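PA1221 (Pseudomonas aeruginosa, PDB 4DG8) belongs to the ANL superfamily, with an AMP-binding enzyme region that here holds adenosine monophosphate, and a phosphopantetheine attachment site further along the chain. Local coordinates at residues G336-I339 with A340-V344; H321-D325 with D326-E330; E63-S66 with D67-E71; G84-S87 with R88-T92; R477-P480 with T481-P485. All coordinates share one frame; numbering follows the deposited sequence.

Contact 1: residues G336-I339 with A340-V344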
loop_
_atom_site.group_PDB
_atom_site.type_symbol
_atom_site.label_atom_id
_atom_site.label_comp_id
_atom_site.label_asym_id
_atom_site.label_seq_id
_atom_site.Cartn_x
_atom_site.Cartn_y
_atom_site.Cartn_z
ATOM N N GLY A 336 17.228 -7.112 2.113
ATOM C CA GLY A 336 18.029 -7.086 0.898
ATOM C C GLY A 336 18.636 -5.765 0.462
ATOM O O GLY A 336 19.309 -5.082 1.246
ATOM N N LYS A 337 18.435 -5.423 -0.809
ATOM C CA LYS A 337 19.062 -4.237 -1.387
ATOM C C LYS A 337 18.055 -3.381 -2.151
ATOM O O LYS A 337 16.929 -3.810 -2.401
ATOM C CB LYS A 337 20.225 -4.650 -2.297
ATOM C CG LYS A 337 21.354 -5.392 -1.573
ATOM C CD LYS A 337 22.388 -5.961 -2.558
ATOM C CE LYS A 337 23.529 -6.685 -1.841
ATOM N NZ LYS A 337 24.454 -7.388 -2.800
ATOM N N ALA A 338 18.470 -2.169 -2.516
ATOM C CA ALA A 338 17.646 -1.239 -3.290
ATOM C C ALA A 338 17.078 -1.860 -4.572
ATOM O O ALA A 338 17.787 -2.507 -5.333
ATOM C CB ALA A 338 18.461 0.023 -3.642
ATOM N N ILE A 339 15.788 -1.671 -4.809
ATOM C CA ILE A 339 15.228 -2.095 -6.075
ATOM C C ILE A 339 15.713 -1.121 -7.134
ATOM O O ILE A 339 16.144 -0.002 -6.822
ATOM C CB ILE A 339 13.688 -2.150 -6.048
ATOM C CG1 ILE A 339 13.095 -0.747 -5.996
ATOM C CG2 ILE A 339 13.194 -2.972 -4.833
ATOM C CD1 ILE A 339 11.599 -0.731 -6.318
ATOM N N ALA A 340 15.671 -1.546 -8.390
ATOM C CA ALA A 340 16.061 -0.661 -9.488
ATOM C C ALA A 340 15.309 0.688 -9.427
ATOM O O ALA A 340 14.117 0.736 -9.119
ATOM C CB ALA A 340 15.843 -1.357 -10.845
ATOM N N GLY A 341 16.018 1.782 -9.705
ATOM C CA GLY A 341 15.415 3.111 -9.692
ATOM C C GLY A 341 15.490 3.743 -8.311
ATOM O O GLY A 341 15.210 4.928 -8.118
ATOM N N THR A 342 15.903 2.942 -7.341
ATOM C CA THR A 342 16.051 3.426 -5.980
ATOM C C THR A 342 17.490 3.267 -5.501
ATOM O O THR A 342 18.231 2.419 -6.004
ATOM C CB THR A 342 15.086 2.677 -5.063
ATOM O OG1 THR A 342 13.751 3.080 -5.393
ATOM C CG2 THR A 342 15.368 2.972 -3.588
ATOM N N ALA A 343 17.893 4.110 -4.558
ATOM C CA ALA A 343 19.140 3.888 -3.836
ATOM C C ALA A 343 18.896 4.076 -2.340
ATOM O O ALA A 343 17.960 4.762 -1.950
ATOM C CB ALA A 343 20.223 4.853 -4.326
ATOM N N VAL A 344 19.710 3.453 -1.498
ATOM C CA VAL A 344 19.599 3.697 -0.063
ATOM C C VAL A 344 20.952 3.962 0.585
ATOM O O VAL A 344 21.980 3.504 0.107
ATOM C CB VAL A 344 18.921 2.523 0.699
ATOM C CG1 VAL A 344 17.500 2.314 0.218
ATOM C CG2 VAL A 344 19.729 1.233 0.552
#

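Contact 2: residues H321-D325 with D326-E330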
loop_
_atom_site.group_PDB
_atom_site.type_symbol
_atom_site.label_atom_id
_atom_site.label_comp_id
_atom_site.label_asym_id
_atom_site.label_seq_id
_atom_site.Cartn_x
_atom_site.Cartn_y
_atom_site.Cartn_z
ATOM N N HIS A 321 14.406 -8.546 -1.190
ATOM C CA HIS A 321 15.371 -9.633 -1.042
ATOM C C HIS A 321 14.745 -10.951 -1.508
ATOM O O HIS A 321 13.696 -11.352 -1.022
ATOM C CB HIS A 321 15.834 -9.741 0.418
ATOM C CG HIS A 321 16.790 -10.865 0.670
ATOM N ND1 HIS A 321 18.050 -10.909 0.111
ATOM C CD2 HIS A 321 16.667 -11.990 1.417
ATOM C CE1 HIS A 321 18.656 -12.018 0.493
ATOM N NE2 HIS A 321 17.840 -12.689 1.287
ATOM N N VAL A 322 15.382 -11.619 -2.461
ATOM C CA VAL A 322 14.911 -12.933 -2.854
ATOM C C VAL A 322 15.400 -13.927 -1.801
ATOM O O VAL A 322 16.598 -14.045 -1.551
ATOM C CB VAL A 322 15.396 -13.310 -4.267
ATOM C CG1 VAL A 322 15.183 -14.791 -4.524
ATOM C CG2 VAL A 322 14.670 -12.465 -5.318
ATOM N N VAL A 323 14.461 -14.611 -1.154
ATOM C CA VAL A 323 14.802 -15.460 -0.022
ATOM C C VAL A 323 15.594 -16.691 -0.434
ATOM O O VAL A 323 15.178 -17.406 -1.340
ATOM C CB VAL A 323 13.546 -15.906 0.756
ATOM C CG1 VAL A 323 13.953 -16.902 1.867
ATOM C CG2 VAL A 323 12.833 -14.700 1.332
ATOM N N THR A 324 16.734 -16.936 0.214
ATOM C CA THR A 324 17.509 -18.131 -0.103
ATOM C C THR A 324 17.403 -19.237 0.930
ATOM O O THR A 324 16.863 -19.062 2.027
ATOM C CB THR A 324 19.028 -17.849 -0.232
ATOM O OG1 THR A 324 19.526 -17.289 0.998
ATOM C CG2 THR A 324 19.312 -16.925 -1.396
ATOM N N ASP A 325 18.004 -20.362 0.576
ATOM C CA ASP A 325 18.100 -21.511 1.457
ATOM C C ASP A 325 18.798 -21.154 2.776
ATOM O O ASP A 325 18.333 -21.515 3.855
ATOM C CB ASP A 325 18.857 -22.635 0.751
ATOM C CG ASP A 325 18.934 -23.877 1.591
ATOM O OD1 ASP A 325 17.856 -24.365 2.000
ATOM O OD2 ASP A 325 20.066 -24.341 1.872
ATOM N N ASP A 326 19.917 -20.443 2.682
ATOM C CA ASP A 326 20.657 -20.024 3.864
ATOM C C ASP A 326 19.866 -19.097 4.771
ATOM O O ASP A 326 19.997 -19.150 6.002
ATOM C CB ASP A 326 21.929 -19.311 3.440
ATOM C CG ASP A 326 23.147 -20.120 3.721
ATOM O OD1 ASP A 326 22.997 -21.345 3.895
ATOM O OD2 ASP A 326 24.247 -19.535 3.774
ATOM N N ASP A 327 19.065 -18.227 4.164
ATOM C CA ASP A 327 18.279 -17.259 4.930
ATOM C C ASP A 327 17.409 -17.940 5.971
ATOM O O ASP A 327 17.076 -17.338 6.987
ATOM C CB ASP A 327 17.415 -16.390 4.009
ATOM C CG ASP A 327 18.248 -15.519 3.090
ATOM O OD1 ASP A 327 19.410 -15.212 3.474
ATOM O OD2 ASP A 327 17.744 -15.147 1.999
ATOM N N LEU A 328 17.047 -19.194 5.713
ATOM C CA LEU A 328 16.113 -19.896 6.587
ATOM C C LEU A 328 16.764 -20.269 7.909
ATOM O O LEU A 328 16.092 -20.739 8.834
ATOM C CB LEU A 328 15.571 -21.144 5.904
ATOM C CG LEU A 328 14.886 -20.912 4.562
ATOM C CD1 LEU A 328 14.462 -22.249 3.992
ATOM C CD2 LEU A 328 13.697 -19.970 4.699
ATOM N N GLU A 329 18.074 -20.056 7.991
ATOM C CA GLU A 329 18.812 -20.327 9.211
ATOM C C GLU A 329 19.015 -19.082 10.072
ATOM O O GLU A 329 19.621 -19.173 11.132
ATOM C CB GLU A 329 20.180 -20.926 8.884
ATOM C CG GLU A 329 20.115 -22.201 8.088
ATOM C CD GLU A 329 19.231 -23.240 8.747
ATOM O OE1 GLU A 329 19.407 -23.502 9.961
ATOM O OE2 GLU A 329 18.350 -23.783 8.051
ATOM N N GLU A 330 18.531 -17.926 9.621
ATOM C CA GLU A 330 18.802 -16.683 10.342
ATOM C C GLU A 330 17.660 -16.305 11.284
ATOM O O GLU A 330 16.569 -16.886 11.208
ATOM C CB GLU A 330 19.016 -15.540 9.334
ATOM C CG GLU A 330 20.053 -15.829 8.241
ATOM C CD GLU A 330 21.449 -15.315 8.577
ATOM O OE1 GLU A 330 21.635 -14.762 9.681
ATOM O OE2 GLU A 330 22.360 -15.455 7.734
HETATM O O HOH W 1 18.185 -23.975 5.589
#

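Contact 3: residues E63-S66 with D67-E71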
loop_
_atom_site.group_PDB
_atom_site.type_symbol
_atom_site.label_atom_id
_atom_site.label_comp_id
_atom_site.label_asym_id
_atom_site.label_seq_id
_atom_site.Cartn_x
_atom_site.Cartn_y
_atom_site.Cartn_z
ATOM N N GLU A 63 -9.954 4.830 -22.767
ATOM C CA GLU A 63 -9.920 6.019 -23.622
ATOM C C GLU A 63 -11.280 6.710 -23.615
ATOM O O GLU A 63 -11.358 7.934 -23.468
ATOM C CB GLU A 63 -9.487 5.675 -25.058
ATOM C CG GLU A 63 -7.994 5.331 -25.199
ATOM C CD GLU A 63 -7.531 5.186 -26.652
ATOM O OE1 GLU A 63 -8.300 4.686 -27.506
ATOM O OE2 GLU A 63 -6.387 5.591 -26.942
ATOM N N GLN A 64 -12.354 5.931 -23.751
ATOM C CA GLN A 64 -13.706 6.516 -23.723
ATOM C C GLN A 64 -14.042 7.235 -22.398
ATOM O O GLN A 64 -14.502 8.413 -22.367
ATOM C CB GLN A 64 -14.753 5.443 -24.033
ATOM C CG GLN A 64 -16.165 5.991 -24.117
ATOM C CD GLN A 64 -17.181 4.917 -24.424
ATOM O OE1 GLN A 64 -16.825 3.790 -24.783
ATOM N NE2 GLN A 64 -18.458 5.255 -24.280
ATOM N N LEU A 65 -13.792 6.532 -21.294
ATOM C CA LEU A 65 -13.979 7.142 -19.986
ATOM C C LEU A 65 -13.114 8.408 -19.855
ATOM O O LEU A 65 -13.538 9.416 -19.282
ATOM C CB LEU A 65 -13.659 6.141 -18.873
ATOM C CG LEU A 65 -13.782 6.692 -17.451
ATOM C CD1 LEU A 65 -15.149 7.334 -17.259
ATOM C CD2 LEU A 65 -13.564 5.566 -16.427
ATOM N N SER A 66 -11.901 8.353 -20.395
ATOM C CA SER A 66 -11.004 9.498 -20.347
ATOM C C SER A 66 -11.610 10.651 -21.132
ATOM O O SER A 66 -11.404 11.810 -20.787
ATOM C CB SER A 66 -9.604 9.144 -20.864
ATOM O OG SER A 66 -8.792 10.307 -20.997
ATOM N N ASP A 67 -12.361 10.334 -22.184
ATOM C CA ASP A 67 -13.037 11.373 -22.941
ATOM C C ASP A 67 -14.000 12.112 -22.020
ATOM O O ASP A 67 -14.060 13.354 -22.006
ATOM C CB ASP A 67 -13.802 10.784 -24.120
ATOM C CG ASP A 67 -12.900 10.343 -25.235
ATOM O OD1 ASP A 67 -11.758 10.841 -25.298
ATOM O OD2 ASP A 67 -13.346 9.504 -26.056
ATOM N N TYR A 68 -14.749 11.340 -21.237
ATOM C CA TYR A 68 -15.633 11.958 -20.235
ATOM C C TYR A 68 -14.873 12.811 -19.160
ATOM O O TYR A 68 -15.224 13.988 -18.865
ATOM C CB TYR A 68 -16.503 10.864 -19.601
ATOM C CG TYR A 68 -17.257 11.301 -18.368
ATOM C CD1 TYR A 68 -18.550 11.803 -18.457
ATOM C CD2 TYR A 68 -16.671 11.204 -17.109
ATOM C CE1 TYR A 68 -19.237 12.198 -17.328
ATOM C CE2 TYR A 68 -17.340 11.595 -15.978
ATOM C CZ TYR A 68 -18.625 12.092 -16.085
ATOM O OH TYR A 68 -19.287 12.488 -14.941
ATOM N N LEU A 69 -13.820 12.229 -18.590
ATOM C CA LEU A 69 -13.038 12.926 -17.576
ATOM C C LEU A 69 -12.466 14.240 -18.116
ATOM O O LEU A 69 -12.489 15.272 -17.441
ATOM C CB LEU A 69 -11.898 12.038 -17.069
ATOM C CG LEU A 69 -12.292 10.700 -16.445
ATOM C CD1 LEU A 69 -11.047 9.999 -15.882
ATOM C CD2 LEU A 69 -13.348 10.918 -15.354
ATOM N N LEU A 70 -11.932 14.197 -19.329
ATOM C CA LEU A 70 -11.345 15.385 -19.922
ATOM C C LEU A 70 -12.417 16.413 -20.219
ATOM O O LEU A 70 -12.162 17.610 -20.140
ATOM C CB LEU A 70 -10.566 15.038 -21.188
ATOM C CG LEU A 70 -9.248 14.360 -20.828
ATOM C CD1 LEU A 70 -8.540 13.791 -22.045
ATOM C CD2 LEU A 70 -8.347 15.308 -20.023
ATOM N N GLU A 71 -13.618 15.947 -20.564
ATOM C CA GLU A 71 -14.712 16.885 -20.776
ATOM C C GLU A 71 -15.014 17.674 -19.498
ATOM O O GLU A 71 -15.228 18.883 -19.551
ATOM C CB GLU A 71 -15.975 16.200 -21.293
ATOM C CG GLU A 71 -17.162 17.154 -21.304
ATOM C CD GLU A 71 -18.393 16.578 -21.978
ATOM O OE1 GLU A 71 -18.751 15.409 -21.688
ATOM O OE2 GLU A 71 -19.004 17.309 -22.795
#

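Contact 4: residues G84-S87 with R88-T92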
loop_
_atom_site.group_PDB
_atom_site.type_symbol
_atom_site.label_atom_id
_atom_site.label_comp_id
_atom_site.label_asym_id
_atom_site.label_seq_id
_atom_site.Cartn_x
_atom_site.Cartn_y
_atom_site.Cartn_z
ATOM N N GLY A 84 -15.098 1.215 -5.114
ATOM C CA GLY A 84 -15.792 -0.046 -5.315
ATOM C C GLY A 84 -14.861 -1.239 -5.115
ATOM O O GLY A 84 -13.642 -1.069 -5.073
ATOM N N GLU A 85 -15.428 -2.442 -5.047
ATOM C CA GLU A 85 -14.632 -3.670 -4.979
ATOM C C GLU A 85 -13.896 -3.870 -6.302
ATOM O O GLU A 85 -14.305 -3.321 -7.322
ATOM C CB GLU A 85 -15.524 -4.893 -4.707
ATOM C CG GLU A 85 -16.236 -4.887 -3.357
ATOM C CD GLU A 85 -15.274 -4.793 -2.188
ATOM O OE1 GLU A 85 -14.099 -5.178 -2.345
ATOM O OE2 GLU A 85 -15.689 -4.323 -1.110
ATOM N N TYR A 86 -12.823 -4.657 -6.308
ATOM C CA TYR A 86 -12.121 -4.844 -7.565
ATOM C C TYR A 86 -13.044 -5.375 -8.641
ATOM O O TYR A 86 -13.700 -6.403 -8.459
ATOM C CB TYR A 86 -10.875 -5.719 -7.419
ATOM C CG TYR A 86 -9.722 -4.900 -6.932
ATOM C CD1 TYR A 86 -9.122 -5.167 -5.713
ATOM C CD2 TYR A 86 -9.270 -3.815 -7.672
ATOM C CE1 TYR A 86 -8.089 -4.389 -5.249
ATOM C CE2 TYR A 86 -8.234 -3.028 -7.217
ATOM C CZ TYR A 86 -7.647 -3.323 -6.001
ATOM O OH TYR A 86 -6.615 -2.548 -5.531
ATOM N N SER A 87 -13.079 -4.654 -9.760
ATOM C CA SER A 87 -13.862 -5.055 -10.919
ATOM C C SER A 87 -13.130 -4.552 -12.156
ATOM O O SER A 87 -12.230 -3.715 -12.051
ATOM C CB SER A 87 -15.259 -4.437 -10.863
ATOM O OG SER A 87 -15.182 -3.028 -11.031
ATOM N N ARG A 88 -13.503 -5.065 -13.322
ATOM C CA ARG A 88 -12.939 -4.551 -14.563
ATOM C C ARG A 88 -13.226 -3.045 -14.683
ATOM O O ARG A 88 -12.387 -2.264 -15.164
ATOM C CB ARG A 88 -13.466 -5.353 -15.771
ATOM C CG ARG A 88 -14.983 -5.380 -15.896
ATOM C CD ARG A 88 -15.392 -6.100 -17.159
ATOM N NE ARG A 88 -15.152 -7.547 -17.058
ATOM C CZ ARG A 88 -15.364 -8.411 -18.042
ATOM N NH1 ARG A 88 -15.828 -7.989 -19.216
ATOM N NH2 ARG A 88 -15.118 -9.703 -17.847
ATOM N N GLU A 89 -14.396 -2.625 -14.211
ATOM C CA GLU A 89 -14.711 -1.193 -14.168
ATOM C C GLU A 89 -13.719 -0.346 -13.345
ATOM O O GLU A 89 -13.286 0.713 -13.798
ATOM C CB GLU A 89 -16.127 -0.941 -13.631
ATOM C CG GLU A 89 -17.242 -1.310 -14.599
ATOM C CD GLU A 89 -17.517 -2.792 -14.637
ATOM O OE1 GLU A 89 -17.075 -3.509 -13.712
ATOM O OE2 GLU A 89 -18.178 -3.234 -15.592
ATOM N N SER A 90 -13.365 -0.779 -12.138
ATOM C CA SER A 90 -12.482 0.070 -11.323
ATOM C C SER A 90 -11.066 0.196 -11.943
ATOM O O SER A 90 -10.488 1.296 -12.005
ATOM C CB SER A 90 -12.475 -0.358 -9.841
ATOM O OG SER A 90 -12.117 -1.712 -9.688
ATOM N N ILE A 91 -10.554 -0.921 -12.450
ATOM C CA ILE A 91 -9.290 -0.963 -13.187
ATOM C C ILE A 91 -9.304 -0.004 -14.393
ATOM O O ILE A 91 -8.364 0.788 -14.613
ATOM C CB ILE A 91 -8.998 -2.410 -13.698
ATOM C CG1 ILE A 91 -8.939 -3.420 -12.542
ATOM C CG2 ILE A 91 -7.716 -2.435 -14.544
ATOM C CD1 ILE A 91 -7.893 -3.111 -11.482
ATOM N N THR A 92 -10.378 -0.083 -15.176
ATOM C CA THR A 92 -10.576 0.850 -16.279
ATOM C C THR A 92 -10.587 2.317 -15.794
ATOM O O THR A 92 -10.035 3.209 -16.459
ATOM C CB THR A 92 -11.877 0.522 -17.032
ATOM O OG1 THR A 92 -11.884 -0.872 -17.366
ATOM C CG2 THR A 92 -12.022 1.361 -18.298
#

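Contact 5: residues R477-P480 with T481-P485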
loop_
_atom_site.group_PDB
_atom_site.type_symbol
_atom_site.label_atom_id
_atom_site.label_comp_id
_atom_site.label_asym_id
_atom_site.label_seq_id
_atom_site.Cartn_x
_atom_site.Cartn_y
_atom_site.Cartn_z
ATOM N N ARG A 477 -17.626 6.918 16.569
ATOM C CA ARG A 477 -18.462 7.344 15.452
ATOM C C ARG A 477 -17.720 8.205 14.417
ATOM O O ARG A 477 -18.065 8.188 13.233
ATOM C CB ARG A 477 -19.692 8.098 15.957
ATOM C CG ARG A 477 -20.745 7.213 16.586
ATOM C CD ARG A 477 -22.038 7.977 16.762
ATOM N NE ARG A 477 -21.949 8.993 17.808
ATOM C CZ ARG A 477 -22.291 8.787 19.078
ATOM N NH1 ARG A 477 -22.744 7.600 19.461
ATOM N NH2 ARG A 477 -22.184 9.768 19.968
ATOM N N GLN A 478 -16.728 8.976 14.865
ATOM C CA GLN A 478 -15.995 9.872 13.964
ATOM C C GLN A 478 -14.755 9.253 13.324
ATOM O O GLN A 478 -14.197 9.810 12.375
ATOM C CB GLN A 478 -15.581 11.137 14.706
ATOM C CG GLN A 478 -16.736 12.069 15.035
ATOM C CD GLN A 478 -16.251 13.359 15.650
ATOM O OE1 GLN A 478 -16.169 13.478 16.870
ATOM N NE2 GLN A 478 -15.905 14.328 14.806
ATOM N N LEU A 479 -14.324 8.107 13.841
ATOM C CA LEU A 479 -13.114 7.460 13.336
ATOM C C LEU A 479 -13.409 6.579 12.125
ATOM O O LEU A 479 -14.513 6.052 11.979
ATOM C CB LEU A 479 -12.435 6.633 14.440
ATOM C CG LEU A 479 -11.973 7.353 15.717
ATOM C CD1 LEU A 479 -11.523 6.339 16.774
ATOM C CD2 LEU A 479 -10.868 8.374 15.433
ATOM N N PRO A 480 -12.418 6.419 11.243
ATOM C CA PRO A 480 -12.616 5.424 10.189
ATOM C C PRO A 480 -12.692 4.033 10.820
ATOM O O PRO A 480 -12.128 3.821 11.901
ATOM C CB PRO A 480 -11.362 5.574 9.326
ATOM C CG PRO A 480 -10.340 6.169 10.230
ATOM C CD PRO A 480 -11.089 7.055 11.182
ATOM N N THR A 481 -13.395 3.112 10.170
ATOM C CA THR A 481 -13.608 1.784 10.737
ATOM C C THR A 481 -12.297 1.165 11.224
ATOM O O THR A 481 -12.230 0.621 12.332
ATOM C CB THR A 481 -14.281 0.814 9.727
ATOM O OG1 THR A 481 -13.511 0.758 8.519
ATOM C CG2 THR A 481 -15.711 1.256 9.412
ATOM N N TRP A 482 -11.253 1.278 10.405
ATOM C CA TRP A 482 -9.993 0.585 10.678
ATOM C C TRP A 482 -9.252 1.115 11.921
ATOM O O TRP A 482 -8.344 0.459 12.417
ATOM C CB TRP A 482 -9.089 0.608 9.446
ATOM C CG TRP A 482 -8.475 1.947 9.172
ATOM C CD1 TRP A 482 -8.978 2.940 8.380
ATOM C CD2 TRP A 482 -7.227 2.434 9.684
ATOM N NE1 TRP A 482 -8.121 4.022 8.373
ATOM C CE2 TRP A 482 -7.041 3.737 9.166
ATOM C CE3 TRP A 482 -6.246 1.896 10.530
ATOM C CZ2 TRP A 482 -5.916 4.510 9.467
ATOM C CZ3 TRP A 482 -5.125 2.666 10.828
ATOM C CH2 TRP A 482 -4.972 3.959 10.298
ATOM N N GLN A 483 -9.638 2.292 12.416
ATOM C CA GLN A 483 -9.060 2.839 13.643
ATOM C C GLN A 483 -9.902 2.633 14.898
ATOM O O GLN A 483 -9.480 3.019 15.987
ATOM C CB GLN A 483 -8.816 4.341 13.500
ATOM C CG GLN A 483 -7.774 4.712 12.479
ATOM C CD GLN A 483 -7.518 6.208 12.441
ATOM O OE1 GLN A 483 -8.110 6.970 13.202
ATOM N NE2 GLN A 483 -6.634 6.635 11.546
ATOM N N ARG A 484 -11.100 2.072 14.757
ATOM C CA ARG A 484 -11.969 1.885 15.921
ATOM C C ARG A 484 -11.558 0.651 16.689
ATOM O O ARG A 484 -11.475 -0.434 16.114
ATOM C CB ARG A 484 -13.431 1.745 15.505
ATOM C CG ARG A 484 -14.020 2.997 14.877
ATOM C CD ARG A 484 -15.324 2.653 14.195
ATOM N NE ARG A 484 -15.824 3.753 13.385
ATOM C CZ ARG A 484 -16.900 3.667 12.614
ATOM N NH1 ARG A 484 -17.581 2.524 12.553
ATOM N NH2 ARG A 484 -17.292 4.718 11.909
ATOM N N PRO A 485 -11.293 0.804 17.994
ATOM C CA PRO A 485 -10.926 -0.375 18.790
ATOM C C PRO A 485 -11.994 -1.452 18.682
ATOM O O PRO A 485 -13.185 -1.137 18.625
ATOM C CB PRO A 485 -10.875 0.165 20.217
ATOM C CG PRO A 485 -10.525 1.608 20.040
ATOM C CD PRO A 485 -11.212 2.048 18.773
#

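Contact 1: residues G336-I339 with A340-V344
Ile339 and Thr342 close a type II beta turn that carries the chain from the short strand 337-338 into strand 342-347. The turn is fastened by one backbone bond, Thr342 N to Ile339 O at 3.0 Å, with an N-H...O angle of 146°. Gly341 takes the third place of the turn with a positive phi of 89°, where a CB would collide with Ala340 O. The buried, tightly packed part is the meeting of the Ile339 and Thr342 side chains. The CG1 branch of Ile339 is held between the backbone N and the carbonyl carbon (chi1 71°), which lays it against the turn: Ile339 CG1 is 3.6 Å from Ala340 O and 3.9 Å from Thr342 OG1. Ile339 also meets Arg191 and Leu192 of helix 186-193 and Cys320 of strand 319-322. Thr342 OG1, beside Ile339 CG1, is hydrogen-bonded to Arg191 NE. The other part is more open. Ala338 CB touches mainly the backbone of the returning strand, 3.4 Å from Thr342 O and 3.9 Å from Ala343 CA, while its nearest side-chain neighbour there, Thr342 CG2, is 4.3 Å away. Ala338 and Ala340 are partly exposed, and the extended chain of Lys337 leads off to the exposed side. The two strands belong to different sheets, so the turn is a link between them rather than a hairpin within one. Its chemistry is thus mainly backbone polarity and aliphatic packing, with the buried threonine hydroxyl satisfied by an arginine from outside the turn.

Contact 2: residues H321-D325 with D326-E330
His321 and Asp327 form a histidine-carboxylate hydrogen bond across the local turn where strand 319-322, part of a five-stranded mixed sheet, gives way to the 3-10 segment 326-329 beside helix 290-299. His321 NE2 donates to Asp327 OD2 at 2.6 Å. The oxygen lies close to the imidazole plane, but the ring meets the carboxylate from above its plane, and the two flat groups are 52° apart. A chi1 of 178° swings the His321 ring away from the backbone N and brings NE2 to the carboxylate. The same carboxylate oxygen takes a second bond from the opposite face: Thr324 N reaches Asp327 OD2 at 2.7 Å with a nearly straight N-H...O angle of 174°. Two donors thus pin one oxygen, while the other, OD1, makes a salt bridge with Arg411. This buried carboxylate is therefore gripped at both oxygens, which would be expected to stabilise its negative charge. Thr324 answers with a weak return bond, its OG1 accepting from Asp327 N at 3.3 Å. Beside the polar cluster Val323 CG1 touches Leu328 CD2 at 4.2 Å, and both side chains pack on Val293 and Leu297 of helix 290-299. The exposed side is acidic: Asp325, Asp326 and Glu329 lie there, and Glu329 has a salt-bridge partner in Arg294. Asp325 O accepts from Leu328 N at 3.2 Å and from a water, 3.0 Å away, which also donates to Glu329 OE2 at 2.5 Å.

Contact 3: residues E63-S66 with D67-E71
The ring of Tyr68 is approached by Leu65 from an oblique direction, one methyl, CD1, lying 4.2 Å from Tyr68 CD2; farther along the helix the ring of His72 meets it at about 45° between planes. Leu65 has CG anti to the backbone N (chi1 178°), and its branch bends round to the following turn, where its CG also lies 4.4 Å from Leu69 CG. Leu65 and Leu69 both continue onto helix 88-99, touching Cys93 and Ile97 respectively. Ser66 OG sits 3.6 Å from Leu70 CD1, but its hydrogen bond goes to Ser100 OG. The carboxylate of Asp67 folds back along the backbone N, over the carbonyl of Glu63, and its OD1 is taken by Arg158 in a salt bridge and by Ser155 N. Four i to i+4 backbone bonds, among them Leu70 N to Ser66 O at 2.8 Å, and a weak i to i+3 one from Asp67 N to Gln64 O join the turns. Such i to i+3 and i to i+4 contacts are those of an amphipathic alpha helix, here helix 55-72, with a leucine ridge against helix 88-99 and Gln64 and Glu71 on its exposed side.

Contact 4: residues G84-S87 with R88-T92
Ser87 OG sits at the N-cap of helix 88-99 and is engaged by two groups: it accepts from Ser90 N at 3.1 Å and gives a weak bond to Glu89 OE1 at 3.3 Å. In return Ser90 OG accepts from Ser87 N, also at 3.1 Å, with an N-H...O angle of 159°. These reciprocal bonds make a capping box, which satisfies backbone N-H groups at the start of the helix. Ser87 holds its hydroxyl between the backbone N and the carbonyl carbon (chi1 68°), which turns Ser87 OG to the N-H of Ser90. Glu89 bends at chi2 to bring its carboxylate back to the cap. The first regular helical bond follows directly, Ile91 N to Ser87 O at 3.3 Å and almost straight, at 179°. Tyr86, just before the cap, crosses Ile91 of the first turn at about a right angle, and both pack on Ile222 of helix 217-226; the phenol OH is bonded to Ser211 O. Arg88 leaves the cap to form a salt bridge with Asp48. Arg88 O accepts from both donors of Thr92, one turn further along, from opposite faces of its plane: Thr92 N at 3.0 Å and Thr92 OG1 at 2.7 Å.

Contact 5: residues R477-P480 with T481-P485
After the weakly bonded end of helix 473-478 the backbone opens at Leu479 and Pro480 and then tightens into the 3-10 segment 481-483, with Gln483 N bonded to Pro480 O at 3.0 Å. The proline ring is the pivot of the side-chain packing. Pro480 and Trp482 lie side by side and point the same way, the pyrrolidine CB 3.7 Å from Trp482 CD1. Pro480 CG touches the amide of Gln483 as well, 3.6 Å from its CD. Trp482 has CG held between its backbone N and carbonyl carbon (chi1 73°), which turns the indole alongside the proline; one face of the indole is covered by Gln483 CG, 3.3 Å above the plane and over the ring centre. Leu479 crosses Gln483 at about a right angle and brings CD2 to 3.8 Å from Gln483 OE1. Arg484, extended from CG to NE, reaches back to the carbonyl of Leu479. Arg484 NE donates to Leu479 O at 3.0 Å from above the carbonyl plane, and Arg484 NH2 adds a weak bond to that oxygen at 3.1 Å. Thr481 CG2 lies over one guanidinium face, offset toward the rim. The turn leads on to strand 487-490: Trp482 stacks with Tyr427 and meets Leu429 of strand 427-430, while Leu479 and Pro485 pack on helix 431-439.

Contacts 1 and 2 follow each other along the chain and touch, Gly336 N lying 3.4 Å from His321 CB, because strands 319-322 and 337-338 are neighbours in one sheet. Contacts 3 and 4 form a second pair, 16 Å between centres, joined where Leu65 CD2 meets Thr92 O at 4.2 Å as helix 55-72 packs on helix 88-99. Contact 5 stands apart, its nearest atoms about 11 Å from contact 4. Four of the five contacts can be placed against the bound adenosine monophosphate: the side chains of His321, Trp482, Ile339 and Tyr86 are about 8, 9, 11 and 14 Å from it. Contacts 2 and 5, though 38 Å apart by centres, thus both come near the nucleotide.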